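Local coordinates for putative gamma-glutamylcyclotransferase PH0828 (PDB 1V30), which is a putative gamma-glutamylcyclotransferase of the AIG2-like family, probably acting as an acyltransferase, at residues E38-Y43 against V84-K89. Sequence-based numbering, arbitrary orientation.
Sequences EGYQLY and VEVSTK
With chi1 at -84°, Y40 places its ring anti to its own carbonyl carbon and sends the phenol toward V84 and V86. In V84, chi1 of -61° sets CG1 beside the backbone N and leaves CG2 between N and the carbonyl carbon; CG2 is the branch that meets the tyrosine from the opposite direction, 3.6 Å from Y40 OH. V86 has nearly the same torsion but uses its other methyl: CG1 lies 4.1 Å from Y40 CE1, an apolar contact oblique to the ring. The two valines thus meet different parts of one phenol, its oxygen and one ring carbon. No direct hydrogen bond joins the segments; a water does so instead. Lying in the plane of the ring at its edge, it donates to Y40 OH at 2.8 Å and to the backbone O of E85 at 3.1 Å. The strongest polar partner of that hydroxyl is E97 OE1, whose hydrogen bond ties Y40 to strand 93-98, the antiparallel neighbour of strand 81-86. Within the AIG2-like fold, the contact joins that two-stranded unit to strand 40-44, which follows the corner at E38 and G39 where the chain leaves strand 30-37. V86 also packs on I37 of strand 30-37, while L57 of strand 56-64 touches the Y40 side chain. Y13, assigned by similarity to the substrate-binding site, has its side chain about 7 Å from that of Y40.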
ATOM      1  N   GLU A  38       7.548  -5.221   8.595  1.00 21.20           N
ATOM      2  CA  GLU A  38       7.987  -6.605   8.695  1.00 21.74           C
ATOM      3  C   GLU A  38       6.780  -7.530   8.805  1.00 20.66           C
ATOM      4  O   GLU A  38       5.747  -7.146   9.348  1.00 21.07           O
ATOM      5  CB  GLU A  38       8.887  -6.782   9.924  1.00 24.39           C
ATOM      6  CG  GLU A  38      10.262  -6.147   9.785  1.00 29.27           C
ATOM      7  CD  GLU A  38      11.158  -6.904   8.819  1.00 30.79           C
ATOM      8  OE1 GLU A  38      12.222  -6.367   8.445  1.00 33.76           O
ATOM      9  OE2 GLU A  38      10.803  -8.041   8.441  1.00 33.95           O
ATOM     10  N   GLY A  39       6.909  -8.741   8.275  1.00 18.95           N
ATOM     11  CA  GLY A  39       5.825  -9.704   8.358  1.00 19.00           C
ATOM     12  C   GLY A  39       4.793  -9.663   7.247  1.00 18.23           C
ATOM     13  O   GLY A  39       3.686 -10.177   7.410  1.00 18.46           O
ATOM     14  N   TYR A  40       5.142  -9.055   6.117  1.00 18.90           N
ATOM     15  CA  TYR A  40       4.220  -8.978   4.991  1.00 18.09           C
ATOM     16  C   TYR A  40       4.881  -9.301   3.659  1.00 17.68           C
ATOM     17  O   TYR A  40       6.058  -9.014   3.447  1.00 18.89           O
ATOM     18  CB  TYR A  40       3.583  -7.587   4.894  1.00 18.57           C
ATOM     19  CG  TYR A  40       2.373  -7.393   5.777  1.00 19.47           C
ATOM     20  CD1 TYR A  40       2.502  -6.925   7.085  1.00 20.62           C
ATOM     21  CD2 TYR A  40       1.098  -7.703   5.312  1.00 19.83           C
ATOM     22  CE1 TYR A  40       1.383  -6.775   7.908  1.00 21.79           C
ATOM     23  CE2 TYR A  40      -0.023  -7.559   6.123  1.00 20.51           C
ATOM     24  CZ  TYR A  40       0.126  -7.096   7.419  1.00 23.21           C
ATOM     25  OH  TYR A  40      -0.985  -6.968   8.218  1.00 24.12           O
ATOM     26  N   GLN A  41       4.100  -9.900   2.767  1.00 17.01           N
ATOM     27  CA  GLN A  41       4.560 -10.235   1.429  1.00 17.41           C
ATOM     28  C   GLN A  41       3.680  -9.471   0.451  1.00 15.98           C
ATOM     29  O   GLN A  41       2.525  -9.164   0.756  1.00 18.20           O
ATOM     30  CB  GLN A  41       4.439 -11.733   1.172  1.00 18.94           C
ATOM     31  CG  GLN A  41       5.206 -12.589   2.157  1.00 23.06           C
ATOM     32  CD  GLN A  41       5.190 -14.045   1.768  1.00 23.34           C
ATOM     33  OE1 GLN A  41       4.177 -14.556   1.289  1.00 24.66           O
ATOM     34  NE2 GLN A  41       6.308 -14.729   1.981  1.00 26.17           N
ATOM     35  N   LEU A  42       4.225  -9.176  -0.723  1.00 15.27           N
ATOM     36  CA  LEU A  42       3.500  -8.427  -1.741  1.00 14.91           C
ATOM     37  C   LEU A  42       3.331  -9.240  -3.016  1.00 13.32           C
ATOM     38  O   LEU A  42       4.302  -9.780  -3.545  1.00 15.43           O
ATOM     39  CB  LEU A  42       4.255  -7.134  -2.066  1.00 14.47           C
ATOM     40  CG  LEU A  42       3.667  -6.214  -3.142  1.00 13.34           C
ATOM     41  CD1 LEU A  42       2.299  -5.711  -2.715  1.00 14.39           C
ATOM     42  CD2 LEU A  42       4.613  -5.035  -3.372  1.00 14.11           C
ATOM     43  N   TYR A  43       2.095  -9.320  -3.498  1.00 13.41           N
ATOM     44  CA  TYR A  43       1.769 -10.037  -4.725  1.00 13.80           C
ATOM     45  C   TYR A  43       1.066  -9.072  -5.669  1.00 13.21           C
ATOM     46  O   TYR A  43       0.483  -8.077  -5.231  1.00 13.89           O
ATOM     47  CB  TYR A  43       0.842 -11.223  -4.439  1.00 15.37           C
ATOM     48  CG  TYR A  43       1.489 -12.326  -3.639  1.00 16.27           C
ATOM     49  CD1 TYR A  43       1.667 -12.200  -2.263  1.00 18.20           C
ATOM     50  CD2 TYR A  43       1.958 -13.478  -4.264  1.00 17.14           C
ATOM     51  CE1 TYR A  43       2.303 -13.193  -1.528  1.00 21.20           C
ATOM     52  CE2 TYR A  43       2.595 -14.479  -3.537  1.00 19.23           C
ATOM     53  CZ  TYR A  43       2.764 -14.325  -2.170  1.00 19.85           C
ATOM     54  OH  TYR A  43       3.408 -15.303  -1.446  1.00 22.89           O
ATOM     55  N   VAL A  84      -6.136  -3.119   8.981  1.00 14.98           N
ATOM     56  CA  VAL A  84      -5.332  -3.651  10.071  1.00 15.96           C
ATOM     57  C   VAL A  84      -4.401  -2.549  10.551  1.00 16.15           C
ATOM     58  O   VAL A  84      -4.244  -1.519   9.889  1.00 17.61           O
ATOM     59  CB  VAL A  84      -4.480  -4.871   9.637  1.00 14.69           C
ATOM     60  CG1 VAL A  84      -5.387  -5.993   9.161  1.00 17.00           C
ATOM     61  CG2 VAL A  84      -3.501  -4.474   8.543  1.00 16.69           C
ATOM     62  N   GLU A  85      -3.795  -2.759  11.711  1.00 15.94           N
ATOM     63  CA  GLU A  85      -2.868  -1.789  12.264  1.00 17.01           C
ATOM     64  C   GLU A  85      -1.459  -2.344  12.178  1.00 18.04           C
ATOM     65  O   GLU A  85      -1.234  -3.531  12.412  1.00 20.20           O
ATOM     66  CB  GLU A  85      -3.237  -1.484  13.715  1.00 17.49           C
ATOM     67  CG  GLU A  85      -4.518  -0.673  13.830  1.00 22.65           C
ATOM     68  CD  GLU A  85      -5.220  -0.861  15.157  1.00 26.58           C
ATOM     69  OE1 GLU A  85      -4.603  -0.598  16.209  1.00 28.26           O
ATOM     70  OE2 GLU A  85      -6.398  -1.276  15.142  1.00 26.92           O
ATOM     71  N   VAL A  86      -0.520  -1.479  11.815  1.00 17.50           N
ATOM     72  CA  VAL A  86       0.876  -1.865  11.709  1.00 16.58           C
ATOM     73  C   VAL A  86       1.752  -0.816  12.376  1.00 16.50           C
ATOM     74  O   VAL A  86       1.367   0.348  12.510  1.00 17.14           O
ATOM     75  CB  VAL A  86       1.331  -2.014  10.230  1.00 15.98           C
ATOM     76  CG1 VAL A  86       0.533  -3.111   9.549  1.00 17.69           C
ATOM     77  CG2 VAL A  86       1.164  -0.702   9.486  1.00 17.69           C
ATOM     78  N   SER A  87       2.933  -1.232  12.808  1.00 17.13           N
ATOM     79  CA  SER A  87       3.856  -0.298  13.433  1.00 19.14           C
ATOM     80  C   SER A  87       4.736   0.323  12.353  1.00 18.24           C
ATOM     81  O   SER A  87       5.128  -0.355  11.405  1.00 19.64           O
ATOM     82  CB  SER A  87       4.745  -1.023  14.446  1.00 20.50           C
ATOM     83  OG  SER A  87       3.993  -1.507  15.544  1.00 25.42           O
ATOM     84  N   THR A  88       5.007   1.616  12.477  1.00 17.66           N
ATOM     85  CA  THR A  88       5.890   2.308  11.541  1.00 17.17           C
ATOM     86  C   THR A  88       6.783   3.183  12.404  1.00 17.79           C
ATOM     87  O   THR A  88       6.482   3.413  13.578  1.00 18.92           O
ATOM     88  CB  THR A  88       5.138   3.224  10.549  1.00 16.24           C
ATOM     89  OG1 THR A  88       4.841   4.480  11.171  1.00 15.68           O
ATOM     90  CG2 THR A  88       3.856   2.562  10.077  1.00 16.56           C
ATOM     91  N   LYS A  89       7.873   3.680  11.835  1.00 18.03           N
ATOM     92  CA  LYS A  89       8.776   4.521  12.607  1.00 17.68           C
ATOM     93  C   LYS A  89       8.167   5.881  12.926  1.00 18.60           C
ATOM     94  O   LYS A  89       8.759   6.677  13.654  1.00 20.75           O
ATOM     95  CB  LYS A  89      10.104   4.690  11.870  1.00 19.58           C
ATOM     96  CG  LYS A  89      10.001   5.299  10.496  1.00 19.85           C
ATOM     97  CD  LYS A  89      11.351   5.210   9.814  1.00 21.40           C
ATOM     98  CE  LYS A  89      11.311   5.776   8.418  1.00 22.82           C
ATOM     99  NZ  LYS A  89      12.618   5.557   7.749  1.00 25.81           N
TER
HETATM  100  O   HOH W   1      -0.993  -6.207  10.924  1.00 31.62           O